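Local coordinates for salicylate carboxymethyltransferase (Clarkia breweri, PDB 1M6E), which methylates the carboxyl group of the plant hormone salicylic acid with S-adenosyl-L-methionine, giving the volatile ester methyl salicylate, at residues A[229-243]-A[320-332]. Sequence-based numbering, arbitrary orientation.
Sequences LAMALNQMVSEGLIE and FGEAIIEDVFHRY
Met236 packs as a knob into a hole formed by Ile324, Asp327, Val328 and Arg331, a compact instance of how one helix's side chain fits between residues of the next. Its thioether bends at chi3 (-63°), which turns CE in toward Val328 CB, 3.6 Å away, while SD lies over one guanidinium face of Arg331, offset toward the rim. That guanidinium, carried on a chain extended from CG to NE, reaches Glu239, just past the end of helix 229-238. Arg331 NH2 donates to Glu239 OE1 at 2.8 Å, from above the carboxylate plane; Arg331 NH1 to Glu239 OE2, at 2.6 Å, is a weak hydrogen bond within the same salt bridge. The two flat groups are turned 36° apart, and Leu241 CD1 lies over the same face of the guanidinium as Met236 CG.

Leu229 CD1 and Leu233 CD2 both meet Val328 CG2, the latter at 3.7 Å. Where the backbones come nearest, Ala232 CB sits 4.1 Å from Tyr332 CB, small enough to let the helices close in. With CG anti to the backbone N (chi1 -179°), the Tyr332 ring swings beside Leu229, whose CB makes a CH-pi contact over its face, 4.0 Å from the centroid. At the other end Glu243 CG lies 3.6 Å from Phe320 CD2.

In the second shell, Tyr332 OH is hydrogen-bonded to Ile225 O, and Leu233 touches Asp248, a magnesium ligand by similarity. The contact, its centre about 25 Å from that of the chain, joins helix 227-238 to helix 322-341, which also packs on helix 303-320 through Leu317, Arg309 and the salicylate-pocket residue Met308, touched by Tyr332.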
loop_
_atom_site.group_PDB
_atom_site.type_symbol
_atom_site.label_atom_id
_atom_site.label_comp_id
_atom_site.label_asym_id
_atom_site.label_seq_id
_atom_site.Cartn_x
_atom_site.Cartn_y
_atom_site.Cartn_z
ATOM N N LEU A 229 7.526 28.435 15.397
ATOM C CA LEU A 229 8.303 27.245 15.754
ATOM C C LEU A 229 9.765 27.660 15.875
ATOM O O LEU A 229 10.455 27.345 16.865
ATOM C CB LEU A 229 8.145 26.141 14.702
ATOM C CG LEU A 229 9.168 25.007 14.899
ATOM C CD1 LEU A 229 8.936 24.160 16.194
ATOM C CD2 LEU A 229 9.107 24.155 13.659
ATOM N N ALA A 230 10.217 28.380 14.849
ATOM C CA ALA A 230 11.567 28.927 14.797
ATOM C C ALA A 230 11.815 29.662 16.117
ATOM O O ALA A 230 12.794 29.415 16.799
ATOM C CB ALA A 230 11.677 29.901 13.631
ATOM N N MET A 231 10.894 30.557 16.468
ATOM C CA MET A 231 10.981 31.328 17.696
ATOM C C MET A 231 11.144 30.394 18.884
ATOM O O MET A 231 11.886 30.689 19.816
ATOM C CB MET A 231 9.714 32.178 17.887
ATOM C CG MET A 231 9.492 33.272 16.828
ATOM S SD MET A 231 8.469 34.721 17.358
ATOM C CE MET A 231 6.881 34.418 16.479
ATOM N N ALA A 232 10.442 29.265 18.850
ATOM C CA ALA A 232 10.511 28.313 19.949
ATOM C C ALA A 232 11.899 27.707 19.985
ATOM O O ALA A 232 12.499 27.535 21.049
ATOM C CB ALA A 232 9.458 27.216 19.775
ATOM N N LEU A 233 12.413 27.395 18.806
ATOM C CA LEU A 233 13.733 26.803 18.714
ATOM C C LEU A 233 14.862 27.758 19.111
ATOM O O LEU A 233 15.698 27.394 19.934
ATOM C CB LEU A 233 13.967 26.277 17.296
ATOM C CG LEU A 233 13.157 25.064 16.841
ATOM C CD1 LEU A 233 13.486 24.771 15.385
ATOM C CD2 LEU A 233 13.478 23.872 17.707
ATOM N N ASN A 234 14.882 28.968 18.539
ATOM C CA ASN A 234 15.926 29.973 18.816
ATOM C C ASN A 234 16.130 30.278 20.294
ATOM O O ASN A 234 17.197 30.745 20.709
ATOM C CB ASN A 234 15.640 31.288 18.074
ATOM C CG ASN A 234 15.919 31.200 16.560
ATOM O OD1 ASN A 234 16.972 30.719 16.125
ATOM N ND2 ASN A 234 14.975 31.690 15.759
ATOM N N GLN A 235 15.100 30.017 21.084
ATOM C CA GLN A 235 15.154 30.243 22.519
ATOM C C GLN A 235 15.876 29.072 23.172
ATOM O O GLN A 235 16.522 29.216 24.212
ATOM C CB GLN A 235 13.739 30.333 23.070
ATOM C CG GLN A 235 13.672 30.174 24.567
ATOM C CD GLN A 235 13.803 31.485 25.270
ATOM O OE1 GLN A 235 14.082 31.531 26.473
ATOM N NE2 GLN A 235 13.587 32.578 24.528
ATOM N N MET A 236 15.737 27.907 22.553
ATOM C CA MET A 236 16.357 26.682 23.029
ATOM C C MET A 236 17.810 26.628 22.569
ATOM O O MET A 236 18.664 26.035 23.236
ATOM C CB MET A 236 15.603 25.469 22.496
ATOM C CG MET A 236 14.183 25.354 22.980
ATOM S SD MET A 236 13.684 23.667 22.813
ATOM C CE MET A 236 13.795 23.522 21.034
ATOM N N VAL A 237 18.090 27.225 21.415
ATOM C CA VAL A 237 19.460 27.250 20.947
ATOM C C VAL A 237 20.171 28.136 21.946
ATOM O O VAL A 237 21.280 27.840 22.374
ATOM C CB VAL A 237 19.605 27.881 19.556
ATOM C CG1 VAL A 237 21.069 28.231 19.321
ATOM C CG2 VAL A 237 19.075 26.918 18.461
ATOM N N SER A 238 19.515 29.229 22.317
ATOM C CA SER A 238 20.074 30.148 23.281
ATOM C C SER A 238 20.219 29.490 24.644
ATOM O O SER A 238 21.307 29.476 25.219
ATOM C CB SER A 238 19.180 31.345 23.445
ATOM O OG SER A 238 19.204 31.712 24.818
ATOM N N GLU A 239 19.114 28.968 25.168
ATOM C CA GLU A 239 19.135 28.313 26.467
ATOM C C GLU A 239 20.177 27.204 26.576
ATOM O O GLU A 239 20.244 26.531 27.607
ATOM C CB GLU A 239 17.752 27.753 26.822
ATOM C CG GLU A 239 16.709 28.820 27.178
ATOM C CD GLU A 239 15.345 28.245 27.608
ATOM O OE1 GLU A 239 15.309 27.192 28.288
ATOM O OE2 GLU A 239 14.309 28.865 27.284
ATOM N N GLY A 240 20.973 27.012 25.517
ATOM C CA GLY A 240 22.026 25.995 25.502
ATOM C C GLY A 240 21.753 24.643 24.838
ATOM O O GLY A 240 22.683 23.955 24.401
ATOM N N LEU A 241 20.472 24.284 24.755
ATOM C CA LEU A 241 19.951 23.024 24.201
ATOM C C LEU A 241 20.474 22.473 22.868
ATOM O O LEU A 241 20.710 23.217 21.908
ATOM C CB LEU A 241 18.440 23.137 24.157
ATOM C CG LEU A 241 17.933 23.862 25.409
ATOM C CD1 LEU A 241 16.417 24.019 25.353
ATOM C CD2 LEU A 241 18.381 23.089 26.644
ATOM N N ILE A 242 20.581 21.139 22.826
ATOM C CA ILE A 242 21.144 20.371 21.691
ATOM C C ILE A 242 20.969 20.824 20.219
ATOM O O ILE A 242 20.752 19.998 19.311
ATOM C CB ILE A 242 20.797 18.810 21.791
ATOM C CG1 ILE A 242 19.313 18.550 21.557
ATOM C CG2 ILE A 242 21.232 18.242 23.164
ATOM C CD1 ILE A 242 18.993 17.070 21.424
ATOM N N GLU A 243 21.091 22.140 20.016
ATOM C CA GLU A 243 21.042 22.797 18.713
ATOM C C GLU A 243 22.154 23.764 18.944
ATOM O O GLU A 243 22.067 24.592 19.843
ATOM C CB GLU A 243 19.755 23.595 18.470
ATOM C CG GLU A 243 18.502 22.776 18.431
ATOM C CD GLU A 243 17.885 22.663 19.789
ATOM O OE1 GLU A 243 18.644 22.613 20.777
ATOM O OE2 GLU A 243 16.647 22.623 19.873
ATOM N N PHE A 320 16.983 16.886 14.399
ATOM C CA PHE A 320 17.481 17.179 15.766
ATOM C C PHE A 320 17.428 16.005 16.771
ATOM O O PHE A 320 18.008 16.103 17.854
ATOM C CB PHE A 320 16.722 18.353 16.410
ATOM C CG PHE A 320 16.781 19.631 15.632
ATOM C CD1 PHE A 320 15.740 19.987 14.774
ATOM C CD2 PHE A 320 17.873 20.489 15.760
ATOM C CE1 PHE A 320 15.778 21.176 14.053
ATOM C CE2 PHE A 320 17.926 21.695 15.041
ATOM C CZ PHE A 320 16.870 22.032 14.186
ATOM N N GLY A 321 16.720 14.925 16.435
ATOM C CA GLY A 321 16.619 13.780 17.335
ATOM C C GLY A 321 15.531 13.880 18.395
ATOM O O GLY A 321 15.064 14.968 18.692
ATOM N N GLU A 322 15.146 12.756 18.992
ATOM C CA GLU A 322 14.087 12.746 20.002
ATOM C C GLU A 322 14.278 13.544 21.292
ATOM O O GLU A 322 13.292 14.018 21.874
ATOM C CB GLU A 322 13.766 11.314 20.405
ATOM C CG GLU A 322 13.345 10.438 19.264
ATOM C CD GLU A 322 12.546 9.240 19.720
ATOM O OE1 GLU A 322 13.047 8.482 20.580
ATOM O OE2 GLU A 322 11.416 9.060 19.213
ATOM N N ALA A 323 15.525 13.668 21.751
ATOM C CA ALA A 323 15.849 14.376 22.999
ATOM C C ALA A 323 15.130 15.723 23.118
ATOM O O ALA A 323 14.642 16.093 24.192
ATOM C CB ALA A 323 17.375 14.563 23.113
ATOM N N ILE A 324 15.087 16.441 21.997
ATOM C CA ILE A 324 14.429 17.738 21.867
ATOM C C ILE A 324 12.897 17.554 21.860
ATOM O O ILE A 324 12.236 17.628 22.892
ATOM C CB ILE A 324 14.872 18.391 20.551
ATOM C CG1 ILE A 324 16.297 18.880 20.703
ATOM C CG2 ILE A 324 13.934 19.508 20.141
ATOM C CD1 ILE A 324 16.844 19.499 19.447
ATOM N N ILE A 325 12.351 17.311 20.681
ATOM C CA ILE A 325 10.929 17.104 20.488
ATOM C C ILE A 325 9.958 17.436 21.619
ATOM O O ILE A 325 9.228 18.421 21.537
ATOM C CB ILE A 325 10.702 15.698 20.046
ATOM C CG1 ILE A 325 11.504 15.473 18.774
ATOM C CG2 ILE A 325 9.230 15.469 19.787
ATOM C CD1 ILE A 325 11.425 14.083 18.265
ATOM N N GLU A 326 9.912 16.605 22.652
ATOM C CA GLU A 326 9.020 16.858 23.787
ATOM C C GLU A 326 8.994 18.364 24.091
ATOM O O GLU A 326 7.952 19.017 23.982
ATOM C CB GLU A 326 9.536 16.082 25.005
ATOM C CG GLU A 326 11.054 16.299 25.225
ATOM C CD GLU A 326 11.741 15.238 26.081
ATOM O OE1 GLU A 326 11.601 14.026 25.780
ATOM O OE2 GLU A 326 12.443 15.631 27.042
ATOM N N ASP A 327 10.169 18.902 24.419
ATOM C CA ASP A 327 10.365 20.310 24.770
ATOM C C ASP A 327 10.019 21.337 23.719
ATOM O O ASP A 327 9.432 22.361 24.044
ATOM C CB ASP A 327 11.809 20.551 25.218
ATOM C CG ASP A 327 12.135 19.860 26.536
ATOM O OD1 ASP A 327 11.596 20.304 27.577
ATOM O OD2 ASP A 327 12.918 18.873 26.531
ATOM N N VAL A 328 10.390 21.100 22.467
ATOM C CA VAL A 328 10.073 22.087 21.447
ATOM C C VAL A 328 8.575 22.207 21.202
ATOM O O VAL A 328 8.114 23.217 20.718
ATOM C CB VAL A 328 10.819 21.803 20.115
ATOM C CG1 VAL A 328 10.720 20.373 19.776
ATOM C CG2 VAL A 328 10.237 22.630 18.974
ATOM N N PHE A 329 7.782 21.214 21.554
ATOM C CA PHE A 329 6.377 21.393 21.268
ATOM C C PHE A 329 5.646 21.942 22.448
ATOM O O PHE A 329 4.566 22.497 22.303
ATOM C CB PHE A 329 5.751 20.097 20.770
ATOM C CG PHE A 329 5.987 19.858 19.314
ATOM C CD1 PHE A 329 6.904 18.901 18.890
ATOM C CD2 PHE A 329 5.351 20.657 18.364
ATOM C CE1 PHE A 329 7.197 18.743 17.538
ATOM C CE2 PHE A 329 5.628 20.514 17.013
ATOM C CZ PHE A 329 6.562 19.549 16.595
ATOM N N HIS A 330 6.244 21.794 23.622
ATOM C CA HIS A 330 5.676 22.342 24.853
ATOM C C HIS A 330 5.742 23.867 24.700
ATOM O O HIS A 330 4.781 24.574 24.973
ATOM C CB HIS A 330 6.529 21.889 26.027
ATOM C CG HIS A 330 6.285 22.640 27.291
ATOM N ND1 HIS A 330 5.229 22.361 28.130
ATOM C CD2 HIS A 330 6.999 23.620 27.895
ATOM C CE1 HIS A 330 5.308 23.131 29.201
ATOM N NE2 HIS A 330 6.374 23.905 29.083
ATOM N N ARG A 331 6.886 24.351 24.214
ATOM C CA ARG A 331 7.145 25.777 24.011
ATOM C C ARG A 331 6.378 26.326 22.840
ATOM O O ARG A 331 5.705 27.350 22.939
ATOM C CB ARG A 331 8.634 26.013 23.777
ATOM C CG ARG A 331 9.494 25.366 24.835
ATOM C CD ARG A 331 10.892 25.918 24.823
ATOM N NE ARG A 331 11.658 25.392 25.948
ATOM C CZ ARG A 331 12.776 25.941 26.407
ATOM N NH1 ARG A 331 13.267 27.037 25.840
ATOM N NH2 ARG A 331 13.407 25.394 27.432
ATOM N N TYR A 332 6.523 25.646 21.717
ATOM C CA TYR A 332 5.838 26.018 20.506
ATOM C C TYR A 332 4.366 26.164 20.882
ATOM O O TYR A 332 3.726 27.112 20.482
ATOM C CB TYR A 332 6.054 24.915 19.459
ATOM C CG TYR A 332 5.434 25.144 18.100
ATOM C CD1 TYR A 332 5.383 26.412 17.543
ATOM C CD2 TYR A 332 4.866 24.087 17.384
ATOM C CE1 TYR A 332 4.770 26.631 16.316
ATOM C CE2 TYR A 332 4.260 24.298 16.153
ATOM C CZ TYR A 332 4.209 25.577 15.630
ATOM O OH TYR A 332 3.558 25.831 14.444
#